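Side-chain contacts in type III effector Xcv3220-like C-terminal domain-containing protein (Xanthomonas campestris pv. vesicatoria, PDB 4FC9), which is a type III effector secreted into plant cells, where it probably promotes ubiquitin transfer as an E3 ligase through this all-helical, bilobal C-terminal domain: residues A25-L30 against I168-P173; D50-P55 against S62-K67; L133-V136 against F142-H145. All blocks are in the same frame, centred on the assembly; numbering follows the deposited sequence.

Contact 1: residues A25-L30 against I168-P173; sequences ASELLL and IVHAHP
Glu27 OE2 is approached from an unusual side: His170 ND1 comes down on it from above the carboxylate, 76° out of that group's plane. The pair is a His-carboxylate hydrogen bond joining the loop ahead of helix 32-49 to the last turn of helix 152-171. Its length, 3.1 Å from His170 ND1 to Glu27 OE2, and the N-H...O angle of 160° make it a reasonable bond, and OE2 lies almost exactly in the imidazole plane. The ring therefore directs its N-H well, while the acceptor is presented by its flat side; the two planes are steeply inclined to each other. The CB of Glu27 already heads for the helix, and the bend at chi2 (-77°) sets OE2 beside His170 ND1. The other oxygen, Glu27 OE1, stays 3.8 Å from His170 CE1, so the grip on the ring is through one oxygen. Glu27 OE2 also lies 3.5 Å from Ala171 CA, against the helix backbone. The far nitrogen of the imidazole, NE2, makes a weak hydrogen bond to Thr31 OG1; both ring nitrogens thus have a partner, which probably restrains the ring's rotation. His170 also packs on Ala33 and Leu34 of helix 32-49, placing the contact at a surface seam between two helices. The turn beneath ends in a regular bond of 2.8 Å from His172 N to Ile168 O. Ile168 O also receives a weak bond of 3.4 Å from His172 ND1.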
ATOM      1  N   ALA A  25      12.607   7.493   7.133  1.00 52.22           N
ATOM      2  CA  ALA A  25      11.604   7.933   8.093  1.00 55.91           C
ATOM      3  C   ALA A  25      11.055   6.729   8.854  1.00 56.68           C
ATOM      4  O   ALA A  25      10.891   5.652   8.285  1.00 60.48           O
ATOM      5  CB  ALA A  25      10.482   8.676   7.380  1.00 55.00           C
ATOM      6  N   SER A  26      10.773   6.908  10.141  1.00 54.26           N
ATOM      7  CA  SER A  26      10.287   5.800  10.954  1.00 49.41           C
ATOM      8  C   SER A  26       9.329   6.218  12.067  1.00 48.85           C
ATOM      9  O   SER A  26       9.371   7.345  12.555  1.00 49.97           O
ATOM     10  CB  SER A  26      11.464   5.033  11.555  1.00 48.32           C
ATOM     11  OG  SER A  26      11.005   4.066  12.478  1.00 50.48           O
ATOM     12  N   GLU A  27       8.455   5.295  12.450  1.00 48.32           N
ATOM     13  CA  GLU A  27       7.636   5.457  13.642  1.00 48.50           C
ATOM     14  C   GLU A  27       8.358   4.772  14.786  1.00 48.21           C
ATOM     15  O   GLU A  27       8.425   3.544  14.847  1.00 50.94           O
ATOM     16  CB  GLU A  27       6.254   4.837  13.448  1.00 45.90           C
ATOM     17  CG  GLU A  27       5.311   5.646  12.573  1.00 47.35           C
ATOM     18  CD  GLU A  27       4.709   6.849  13.286  1.00 47.09           C
ATOM     19  OE1 GLU A  27       4.980   7.038  14.492  1.00 42.37           O
ATOM     20  OE2 GLU A  27       3.956   7.605  12.632  1.00 48.55           O
ATOM     21  N   LEU A  28       8.901   5.574  15.690  1.00 46.40           N
ATOM     22  CA  LEU A  28       9.790   5.070  16.723  1.00 41.89           C
ATOM     23  C   LEU A  28       9.149   4.032  17.634  1.00 39.80           C
ATOM     24  O   LEU A  28       9.817   3.098  18.074  1.00 43.92           O
ATOM     25  CB  LEU A  28      10.357   6.229  17.536  1.00 44.12           C
ATOM     26  CG  LEU A  28      11.220   7.180  16.706  1.00 42.60           C
ATOM     27  CD1 LEU A  28      11.841   8.233  17.590  1.00 45.44           C
ATOM     28  CD2 LEU A  28      12.289   6.406  15.946  1.00 41.68           C
ATOM     29  N   LEU A  29       7.860   4.183  17.913  1.00 24.17           N
ATOM     30  CA  LEU A  29       7.181   3.238  18.792  1.00 23.62           C
ATOM     31  C   LEU A  29       6.043   2.502  18.112  1.00 26.94           C
ATOM     32  O   LEU A  29       5.326   3.065  17.287  1.00 26.88           O
ATOM     33  CB  LEU A  29       6.665   3.929  20.055  1.00 25.90           C
ATOM     34  CG  LEU A  29       7.706   4.323  21.102  1.00 28.65           C
ATOM     35  CD1 LEU A  29       7.030   5.033  22.257  1.00 31.51           C
ATOM     36  CD2 LEU A  29       8.469   3.100  21.589  1.00 31.91           C
ATOM     37  N   LEU A  30       5.888   1.232  18.459  1.00 26.07           N
ATOM     38  CA  LEU A  30       4.725   0.488  18.023  1.00 28.70           C
ATOM     39  C   LEU A  30       3.568   0.830  18.954  1.00 28.57           C
ATOM     40  O   LEU A  30       3.339   0.161  19.960  1.00 30.52           O
ATOM     41  CB  LEU A  30       5.005  -1.012  18.025  1.00 33.24           C
ATOM     42  CG  LEU A  30       3.943  -1.907  17.383  1.00 34.63           C
ATOM     43  CD1 LEU A  30       3.676  -1.505  15.938  1.00 29.93           C
ATOM     44  CD2 LEU A  30       4.377  -3.359  17.459  1.00 37.47           C
ATOM     45  N   ILE A 168       0.327   6.898   6.520  1.00 26.08           N
ATOM     46  CA  ILE A 168       0.450   8.330   6.263  1.00 26.77           C
ATOM     47  C   ILE A 168      -0.369   9.140   7.267  1.00 28.24           C
ATOM     48  O   ILE A 168       0.123  10.116   7.833  1.00 29.73           O
ATOM     49  CB  ILE A 168       0.026   8.682   4.818  1.00 24.43           C
ATOM     50  CG1 ILE A 168       1.082   8.193   3.826  1.00 23.51           C
ATOM     51  CG2 ILE A 168      -0.183  10.176   4.668  1.00 27.58           C
ATOM     52  CD1 ILE A 168       0.644   8.239   2.377  1.00 23.28           C
ATOM     53  N   VAL A 169      -1.609   8.716   7.503  1.00 30.35           N
ATOM     54  CA  VAL A 169      -2.506   9.416   8.420  1.00 27.41           C
ATOM     55  C   VAL A 169      -2.076   9.273   9.880  1.00 26.47           C
ATOM     56  O   VAL A 169      -2.275  10.176  10.689  1.00 28.15           O
ATOM     57  CB  VAL A 169      -3.963   8.944   8.238  1.00 30.01           C
ATOM     58  CG1 VAL A 169      -4.874   9.532   9.306  1.00 31.29           C
ATOM     59  CG2 VAL A 169      -4.453   9.319   6.851  1.00 29.34           C
ATOM     60  N   HIS A 170      -1.469   8.144  10.217  1.00 25.85           N
ATOM     61  CA  HIS A 170      -0.954   7.978  11.565  1.00 26.15           C
ATOM     62  C   HIS A 170       0.174   8.967  11.820  1.00 28.88           C
ATOM     63  O   HIS A 170       0.257   9.584  12.885  1.00 31.81           O
ATOM     64  CB  HIS A 170      -0.445   6.561  11.795  1.00 28.04           C
ATOM     65  CG  HIS A 170      -0.045   6.305  13.211  1.00 34.10           C
ATOM     66  ND1 HIS A 170       1.229   6.537  13.676  1.00 40.15           N
ATOM     67  CD2 HIS A 170      -0.764   5.877  14.277  1.00 37.44           C
ATOM     68  CE1 HIS A 170       1.284   6.250  14.965  1.00 44.90           C
ATOM     69  NE2 HIS A 170       0.087   5.843  15.352  1.00 42.12           N
ATOM     70  N   ALA A 171       1.040   9.115  10.824  1.00 30.66           N
ATOM     71  CA  ALA A 171       2.162  10.032  10.908  1.00 29.17           C
ATOM     72  C   ALA A 171       1.702  11.484  10.830  1.00 31.49           C
ATOM     73  O   ALA A 171       2.251  12.348  11.506  1.00 34.38           O
ATOM     74  CB  ALA A 171       3.175   9.730   9.815  1.00 26.87           C
ATOM     75  N   HIS A 172       0.693  11.748  10.005  1.00 33.25           N
ATOM     76  CA  HIS A 172       0.157  13.101   9.861  1.00 34.40           C
ATOM     77  C   HIS A 172      -1.358  13.098   9.960  1.00 33.17           C
ATOM     78  O   HIS A 172      -2.047  13.092   8.942  1.00 32.45           O
ATOM     79  CB  HIS A 172       0.573  13.700   8.520  1.00 38.66           C
ATOM     80  CG  HIS A 172       2.027  13.534   8.217  1.00 38.97           C
ATOM     81  ND1 HIS A 172       2.518  12.470   7.492  1.00 40.75           N
ATOM     82  CD2 HIS A 172       3.100  14.286   8.557  1.00 38.83           C
ATOM     83  CE1 HIS A 172       3.830  12.577   7.389  1.00 38.19           C
ATOM     84  NE2 HIS A 172       4.208  13.670   8.028  1.00 40.24           N
ATOM     85  N   PRO A 173      -1.882  13.106  11.193  1.00 32.89           N
ATOM     86  CA  PRO A 173      -3.319  12.979  11.460  1.00 32.91           C
ATOM     87  C   PRO A 173      -4.197  13.977  10.696  1.00 34.71           C
ATOM     88  O   PRO A 173      -5.329  13.643  10.351  1.00 36.52           O
ATOM     89  CB  PRO A 173      -3.402  13.200  12.971  1.00 33.91           C
ATOM     90  CG  PRO A 173      -2.091  12.707  13.475  1.00 33.19           C
ATOM     91  CD  PRO A 173      -1.099  13.153  12.439  1.00 32.59           C
TER

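Contact 2: residues D50-P55 against S62-K67; sequences DEERNP and SYLPGK
Arg53 and Ser62 form a single backbone bridge, their CA atoms 4.2 Å apart, between two loop segments. Beside it, Tyr63 N gives a weak, long hydrogen bond of 3.5 Å to Glu52 O; on the other side a backbone bond joins Asn54 to Pro61. Glu52 leaves the preceding helical path with positive phi (56°), and the peptide that follows lies against the Tyr63 ring. Tyr63 CG sits between its own N and carbonyl carbon (chi1 58°); Glu52 O is over one face of the ring, and Tyr63 CE2 comes within 3.3 Å of Glu52 C. A water gives hydrogen bonds to both Glu52 OE2 and Tyr63 OH, tying two groups whose planes stand 84° apart. The two methyls of Leu64 lie alongside the same carboxylate, CD1 near OE1 and Leu64 CD2 3.7 Å from Glu52 OE2. Ser62 OG accepts from Leu64 N (3.0 Å), an ST turn, and a second water links this hydroxyl to Glu52 O. The CB of Arg53 leaves the contact, and its NE and NH2 donate hydrogen bonds to Ala60 O and Gly59 O. Among the helices, Tyr63 OH bonds to Val48 O of helix 32-49, while its ring packs on Val152 and Leu155 of helix 152-171.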
ATOM      1  N   ASP A  50      -5.965 -15.862   1.106  1.00 27.29           N
ATOM      2  CA  ASP A  50      -6.441 -17.118   1.676  1.00 28.56           C
ATOM      3  C   ASP A  50      -7.907 -17.366   1.324  1.00 29.02           C
ATOM      4  O   ASP A  50      -8.247 -18.377   0.708  1.00 32.56           O
ATOM      5  CB  ASP A  50      -6.280 -17.107   3.199  1.00 38.45           C
ATOM      6  CG  ASP A  50      -5.438 -18.245   3.709  1.00 55.55           C
ATOM      7  OD1 ASP A  50      -5.967 -19.371   3.821  1.00 63.56           O
ATOM      8  OD2 ASP A  50      -4.254 -18.008   4.019  1.00 64.49           O
ATOM      9  N   GLU A  51      -8.773 -16.435   1.713  1.00 25.60           N
ATOM     10  CA  GLU A  51     -10.212 -16.609   1.562  1.00 24.10           C
ATOM     11  C   GLU A  51     -10.696 -16.348   0.145  1.00 21.31           C
ATOM     12  O   GLU A  51     -11.809 -16.724  -0.210  1.00 26.05           O
ATOM     13  CB  GLU A  51     -10.949 -15.679   2.517  1.00 26.76           C
ATOM     14  CG  GLU A  51     -10.422 -15.719   3.931  1.00 36.74           C
ATOM     15  CD  GLU A  51     -10.739 -17.016   4.633  1.00 51.33           C
ATOM     16  OE1 GLU A  51     -11.809 -17.594   4.351  1.00 53.89           O
ATOM     17  OE2 GLU A  51      -9.915 -17.459   5.465  1.00 62.08           O
ATOM     18  N   GLU A  52      -9.859 -15.691  -0.650  1.00 19.03           N
ATOM     19  CA  GLU A  52     -10.213 -15.281  -2.005  1.00 19.59           C
ATOM     20  C   GLU A  52     -11.477 -14.428  -2.009  1.00 19.59           C
ATOM     21  O   GLU A  52     -12.373 -14.602  -2.833  1.00 19.87           O
ATOM     22  CB  GLU A  52     -10.322 -16.493  -2.933  1.00 24.10           C
ATOM     23  CG  GLU A  52      -8.995 -17.206  -3.106  1.00 25.94           C
ATOM     24  CD  GLU A  52      -9.092 -18.452  -3.955  1.00 29.88           C
ATOM     25  OE1 GLU A  52      -9.677 -19.453  -3.487  1.00 38.06           O
ATOM     26  OE2 GLU A  52      -8.575 -18.434  -5.086  1.00 29.01           O
ATOM     27  N   ARG A  53     -11.518 -13.495  -1.065  1.00 23.40           N
ATOM     28  CA  ARG A  53     -12.642 -12.585  -0.900  1.00 20.53           C
ATOM     29  C   ARG A  53     -12.189 -11.122  -0.905  1.00 18.50           C
ATOM     30  O   ARG A  53     -11.014 -10.817  -0.699  1.00 18.96           O
ATOM     31  CB  ARG A  53     -13.416 -12.923   0.380  1.00 21.55           C
ATOM     32  CG  ARG A  53     -14.130 -14.269   0.309  1.00 21.43           C
ATOM     33  CD  ARG A  53     -14.600 -14.751   1.670  1.00 25.59           C
ATOM     34  NE  ARG A  53     -15.645 -13.903   2.239  1.00 27.01           N
ATOM     35  CZ  ARG A  53     -16.351 -14.218   3.322  1.00 27.54           C
ATOM     36  NH1 ARG A  53     -16.131 -15.362   3.954  1.00 25.34           N
ATOM     37  NH2 ARG A  53     -17.282 -13.390   3.775  1.00 27.24           N
ATOM     38  N   ASN A  54     -13.148 -10.236  -1.146  1.00 20.18           N
ATOM     39  CA  ASN A  54     -12.922  -8.815  -1.357  1.00 19.81           C
ATOM     40  C   ASN A  54     -13.285  -8.022  -0.096  1.00 19.38           C
ATOM     41  O   ASN A  54     -14.464  -7.795   0.173  1.00 19.59           O
ATOM     42  CB  ASN A  54     -13.804  -8.370  -2.532  1.00 20.64           C
ATOM     43  CG  ASN A  54     -13.529  -6.949  -2.992  1.00 20.74           C
ATOM     44  OD1 ASN A  54     -12.871  -6.165  -2.309  1.00 19.15           O
ATOM     45  ND2 ASN A  54     -14.054  -6.610  -4.161  1.00 23.67           N
ATOM     46  N   PRO A  55     -12.272  -7.586   0.676  1.00 19.58           N
ATOM     47  CA  PRO A  55     -12.526  -6.875   1.935  1.00 22.44           C
ATOM     48  C   PRO A  55     -13.036  -5.451   1.741  1.00 19.83           C
ATOM     49  O   PRO A  55     -13.316  -4.761   2.721  1.00 23.41           O
ATOM     50  CB  PRO A  55     -11.145  -6.844   2.598  1.00 22.43           C
ATOM     51  CG  PRO A  55     -10.191  -6.873   1.463  1.00 19.82           C
ATOM     52  CD  PRO A  55     -10.831  -7.764   0.431  1.00 16.93           C
ATOM     53  N   SER A  62     -16.834 -12.967  -2.654  1.00 19.79           N
ATOM     54  CA  SER A  62     -15.770 -13.563  -3.449  1.00 20.06           C
ATOM     55  C   SER A  62     -15.426 -12.650  -4.616  1.00 17.38           C
ATOM     56  O   SER A  62     -16.272 -11.888  -5.070  1.00 17.90           O
ATOM     57  CB  SER A  62     -16.218 -14.927  -3.976  1.00 18.61           C
ATOM     58  OG  SER A  62     -15.216 -15.519  -4.783  1.00 17.60           O
ATOM     59  N   TYR A  63     -14.189 -12.720  -5.098  1.00 18.07           N
ATOM     60  CA  TYR A  63     -13.832 -12.036  -6.337  1.00 17.93           C
ATOM     61  C   TYR A  63     -13.641 -13.038  -7.466  1.00 17.71           C
ATOM     62  O   TYR A  63     -13.340 -12.669  -8.593  1.00 19.07           O
ATOM     63  CB  TYR A  63     -12.590 -11.149  -6.176  1.00 13.34           C
ATOM     64  CG  TYR A  63     -11.335 -11.849  -5.702  1.00 16.60           C
ATOM     65  CD1 TYR A  63     -10.549 -12.592  -6.576  1.00 19.95           C
ATOM     66  CD2 TYR A  63     -10.920 -11.746  -4.382  1.00 17.04           C
ATOM     67  CE1 TYR A  63      -9.396 -13.224  -6.141  1.00 19.28           C
ATOM     68  CE2 TYR A  63      -9.771 -12.364  -3.944  1.00 17.26           C
ATOM     69  CZ  TYR A  63      -9.014 -13.104  -4.824  1.00 18.27           C
ATOM     70  OH  TYR A  63      -7.869 -13.717  -4.379  1.00 18.93           O
ATOM     71  N   LEU A  64     -13.827 -14.311  -7.153  1.00 19.38           N
ATOM     72  CA  LEU A  64     -13.621 -15.368  -8.129  1.00 21.16           C
ATOM     73  C   LEU A  64     -14.753 -15.422  -9.143  1.00 19.41           C
ATOM     74  O   LEU A  64     -15.919 -15.370  -8.770  1.00 21.74           O
ATOM     75  CB  LEU A  64     -13.507 -16.719  -7.422  1.00 22.07           C
ATOM     76  CG  LEU A  64     -12.344 -16.857  -6.437  1.00 21.75           C
ATOM     77  CD1 LEU A  64     -12.388 -18.213  -5.757  1.00 26.93           C
ATOM     78  CD2 LEU A  64     -11.011 -16.647  -7.140  1.00 18.05           C
ATOM     79  N   PRO A  65     -14.404 -15.518 -10.434  1.00 18.41           N
ATOM     80  CA  PRO A  65     -15.392 -15.818 -11.471  1.00 19.12           C
ATOM     81  C   PRO A  65     -16.176 -17.059 -11.070  1.00 21.33           C
ATOM     82  O   PRO A  65     -15.571 -18.062 -10.695  1.00 23.33           O
ATOM     83  CB  PRO A  65     -14.528 -16.134 -12.686  1.00 17.05           C
ATOM     84  CG  PRO A  65     -13.299 -15.349 -12.476  1.00 24.35           C
ATOM     85  CD  PRO A  65     -13.058 -15.314 -10.995  1.00 22.40           C
ATOM     86  N   GLY A  66     -17.499 -16.980 -11.117  1.00 19.28           N
ATOM     87  CA  GLY A  66     -18.329 -18.094 -10.707  1.00 22.06           C
ATOM     88  C   GLY A  66     -18.950 -17.906  -9.336  1.00 25.39           C
ATOM     89  O   GLY A  66     -19.993 -18.478  -9.047  1.00 30.17           O
ATOM     90  N   LYS A  67     -18.313 -17.099  -8.494  1.00 24.26           N
ATOM     91  CA  LYS A  67     -18.789 -16.869  -7.129  1.00 22.21           C
ATOM     92  C   LYS A  67     -19.065 -15.387  -6.865  1.00 17.35           C
ATOM     93  O   LYS A  67     -19.892 -15.032  -6.028  1.00 18.67           O
ATOM     94  CB  LYS A  67     -17.760 -17.379  -6.119  1.00 20.30           C
ATOM     95  CG  LYS A  67     -17.424 -18.857  -6.242  1.00 23.57           C
ATOM     96  CD  LYS A  67     -18.551 -19.714  -5.701  1.00 34.14           C
ATOM     97  CE  LYS A  67     -18.126 -21.167  -5.546  1.00 37.41           C
ATOM     98  NZ  LYS A  67     -19.196 -21.990  -4.921  1.00 44.29           N
TER
HETATM   99  O   HOH W   1     -13.966 -16.802  -2.720  1.00 21.91           O
HETATM  100  O   HOH W   2      -7.024 -16.112  -5.448  1.00 33.82           O
HETATM  101  O   HOH W   3     -15.397  -8.933  -5.540  1.00 17.68           O

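Contact 3: residues L133-V136 against F142-H145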
ATOM      1  N   LEU A 133      -1.595   2.211  -5.636  1.00 20.67           N
ATOM      2  CA  LEU A 133      -2.300   1.858  -6.866  1.00 21.35           C
ATOM      3  C   LEU A 133      -2.008   2.799  -8.024  1.00 17.47           C
ATOM      4  O   LEU A 133      -2.645   2.715  -9.066  1.00 22.79           O
ATOM      5  CB  LEU A 133      -3.812   1.806  -6.618  1.00 19.95           C
ATOM      6  CG  LEU A 133      -4.343   0.691  -5.717  1.00 19.40           C
ATOM      7  CD1 LEU A 133      -5.771   0.980  -5.326  1.00 15.53           C
ATOM      8  CD2 LEU A 133      -4.238  -0.651  -6.419  1.00 18.49           C
ATOM      9  N   GLY A 134      -1.041   3.686  -7.847  1.00 20.88           N
ATOM     10  CA  GLY A 134      -0.752   4.689  -8.857  1.00 21.72           C
ATOM     11  C   GLY A 134       0.560   4.487  -9.586  1.00 22.42           C
ATOM     12  O   GLY A 134       1.050   5.398 -10.253  1.00 27.12           O
ATOM     13  N   ILE A 135       1.125   3.292  -9.467  1.00 20.56           N
ATOM     14  CA  ILE A 135       2.402   2.989 -10.097  1.00 20.93           C
ATOM     15  C   ILE A 135       2.256   2.782 -11.602  1.00 23.41           C
ATOM     16  O   ILE A 135       1.180   2.446 -12.096  1.00 26.08           O
ATOM     17  CB  ILE A 135       3.056   1.750  -9.464  1.00 21.08           C
ATOM     18  CG1 ILE A 135       2.174   0.517  -9.669  1.00 21.84           C
ATOM     19  CG2 ILE A 135       3.316   1.992  -7.976  1.00 20.79           C
ATOM     20  CD1 ILE A 135       2.810  -0.768  -9.187  1.00 22.69           C
ATOM     21  N   VAL A 136       3.346   2.993 -12.330  1.00 25.35           N
ATOM     22  CA  VAL A 136       3.308   2.909 -13.783  1.00 28.08           C
ATOM     23  C   VAL A 136       4.173   1.774 -14.324  1.00 28.25           C
ATOM     24  O   VAL A 136       5.115   1.330 -13.666  1.00 30.80           O
ATOM     25  CB  VAL A 136       3.709   4.254 -14.436  1.00 30.72           C
ATOM     26  CG1 VAL A 136       2.662   5.316 -14.134  1.00 28.25           C
ATOM     27  CG2 VAL A 136       5.084   4.698 -13.955  1.00 23.86           C
ATOM     28  N   PHE A 142      -0.358   3.690 -16.215  1.00 29.29           N
ATOM     29  CA  PHE A 142      -0.803   3.220 -14.908  1.00 25.33           C
ATOM     30  C   PHE A 142      -1.119   1.739 -14.948  1.00 25.52           C
ATOM     31  O   PHE A 142      -1.861   1.278 -15.812  1.00 30.64           O
ATOM     32  CB  PHE A 142      -2.024   4.001 -14.427  1.00 22.21           C
ATOM     33  CG  PHE A 142      -1.744   5.448 -14.142  1.00 27.56           C
ATOM     34  CD1 PHE A 142      -0.809   5.813 -13.189  1.00 29.32           C
ATOM     35  CD2 PHE A 142      -2.426   6.446 -14.823  1.00 30.90           C
ATOM     36  CE1 PHE A 142      -0.553   7.152 -12.924  1.00 31.83           C
ATOM     37  CE2 PHE A 142      -2.179   7.784 -14.562  1.00 28.64           C
ATOM     38  CZ  PHE A 142      -1.243   8.139 -13.614  1.00 31.66           C
ATOM     39  N   VAL A 143      -0.544   1.000 -14.009  1.00 22.24           N
ATOM     40  CA  VAL A 143      -0.764  -0.431 -13.921  1.00 21.00           C
ATOM     41  C   VAL A 143      -2.202  -0.710 -13.511  1.00 23.90           C
ATOM     42  O   VAL A 143      -2.848  -1.615 -14.045  1.00 27.37           O
ATOM     43  CB  VAL A 143       0.202  -1.074 -12.909  1.00 20.47           C
ATOM     44  CG1 VAL A 143      -0.123  -2.547 -12.713  1.00 19.79           C
ATOM     45  CG2 VAL A 143       1.631  -0.892 -13.368  1.00 22.40           C
ATOM     46  N   TYR A 144      -2.706   0.088 -12.575  1.00 23.99           N
ATOM     47  CA  TYR A 144      -4.045  -0.110 -12.036  1.00 18.61           C
ATOM     48  C   TYR A 144      -4.961   1.053 -12.387  1.00 21.27           C
ATOM     49  O   TYR A 144      -4.600   2.215 -12.208  1.00 23.88           O
ATOM     50  CB  TYR A 144      -3.978  -0.279 -10.520  1.00 18.94           C
ATOM     51  CG  TYR A 144      -2.936  -1.276 -10.076  1.00 21.67           C
ATOM     52  CD1 TYR A 144      -3.206  -2.641 -10.073  1.00 20.17           C
ATOM     53  CD2 TYR A 144      -1.677  -0.855  -9.668  1.00 22.72           C
ATOM     54  CE1 TYR A 144      -2.249  -3.559  -9.674  1.00 20.48           C
ATOM     55  CE2 TYR A 144      -0.714  -1.764  -9.269  1.00 19.96           C
ATOM     56  CZ  TYR A 144      -1.007  -3.113  -9.274  1.00 18.61           C
ATOM     57  OH  TYR A 144      -0.052  -4.021  -8.876  1.00 21.31           O
ATOM     58  N   HIS A 145      -6.150   0.731 -12.881  1.00 19.78           N
ATOM     59  CA  HIS A 145      -7.126   1.743 -13.275  1.00 21.61           C
ATOM     60  C   HIS A 145      -8.542   1.219 -13.043  1.00 26.08           C
ATOM     61  O   HIS A 145      -8.721   0.098 -12.568  1.00 24.03           O
ATOM     62  CB  HIS A 145      -6.934   2.115 -14.743  1.00 24.10           C
ATOM     63  CG  HIS A 145      -6.876   0.932 -15.653  1.00 24.91           C
ATOM     64  ND1 HIS A 145      -7.988   0.423 -16.283  1.00 26.87           N
ATOM     65  CD2 HIS A 145      -5.840   0.142 -16.021  1.00 26.94           C
ATOM     66  CE1 HIS A 145      -7.641  -0.621 -17.012  1.00 27.11           C
ATOM     67  NE2 HIS A 145      -6.343  -0.814 -16.869  1.00 27.36           N
TER
HETATM   68  O   HOH W   4      -1.458   2.384 -11.614  1.00 22.26           O
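Leu133, Ile135 and Val136 meet Phe142, Val143 and Tyr144 in a surface contact, largely apolar, that draws together the two arms of the loop between helices 112-129 and 152-171. One direct backbone bond crosses it: Val143 N to Ile135 O, 3.0 Å, nearly straight at 175° and in the carbonyl plane. The same oxygen receives a CA-H...O contact from Phe142. Farther along, the arms part, and a water bridges them, accepting from Tyr144 N (2.8 Å) and placed to donate to the carbonyl oxygens of Leu133 and Ile135, though it has more acceptors in reach than protons. Leu133 CD2 lies over one face of the Tyr144 ring, a CH-pi contact of 4.3 Å to the centroid, 23° off the normal. Val143 CG1 occupies the opposite face, above its centre, so the ring is sandwiched between aliphatic groups. Ile135 instead touches an edge, its CD1 3.7 Å from Tyr144 CE2; with CG1 placed between the backbone N and carbonyl carbon (chi1 62°), the branch runs toward that edge. At the other end Val136 CG1 packs on Phe142 CD1 (3.6 Å), and Phe142 makes a cation-pi contact with Arg89. Leu133 also packs on Met84 and Leu85 of helix 79-88 and on Met161 of helix 152-171. With Val136 and Phe142 bridged at a CA separation of 4.3 Å, the arrangement is that of a short, irregular hairpin-like loop in a helical domain, closed by one backbone bridge.

The three contacts are separate places on one helical scaffold, and none shares atoms with another. Contact 1 has the widest span in sequence and encloses the other two, whereas contacts 2 and 3 follow each other as short loop closures. The centres of contact 1 and contact 2 lie about 32 Å apart, those of contact 1 and contact 3 about 25 Å, and those of contact 2 and contact 3 about 22 Å; the nearest atoms of contact 1 and contact 3 are still about 10 Å apart. Contact 1 lies across the chain's centre from both others. Helix 152-171 relates them: contact 1 uses its end, while Tyr63 of contact 2 and Leu133 of contact 3 pack along it.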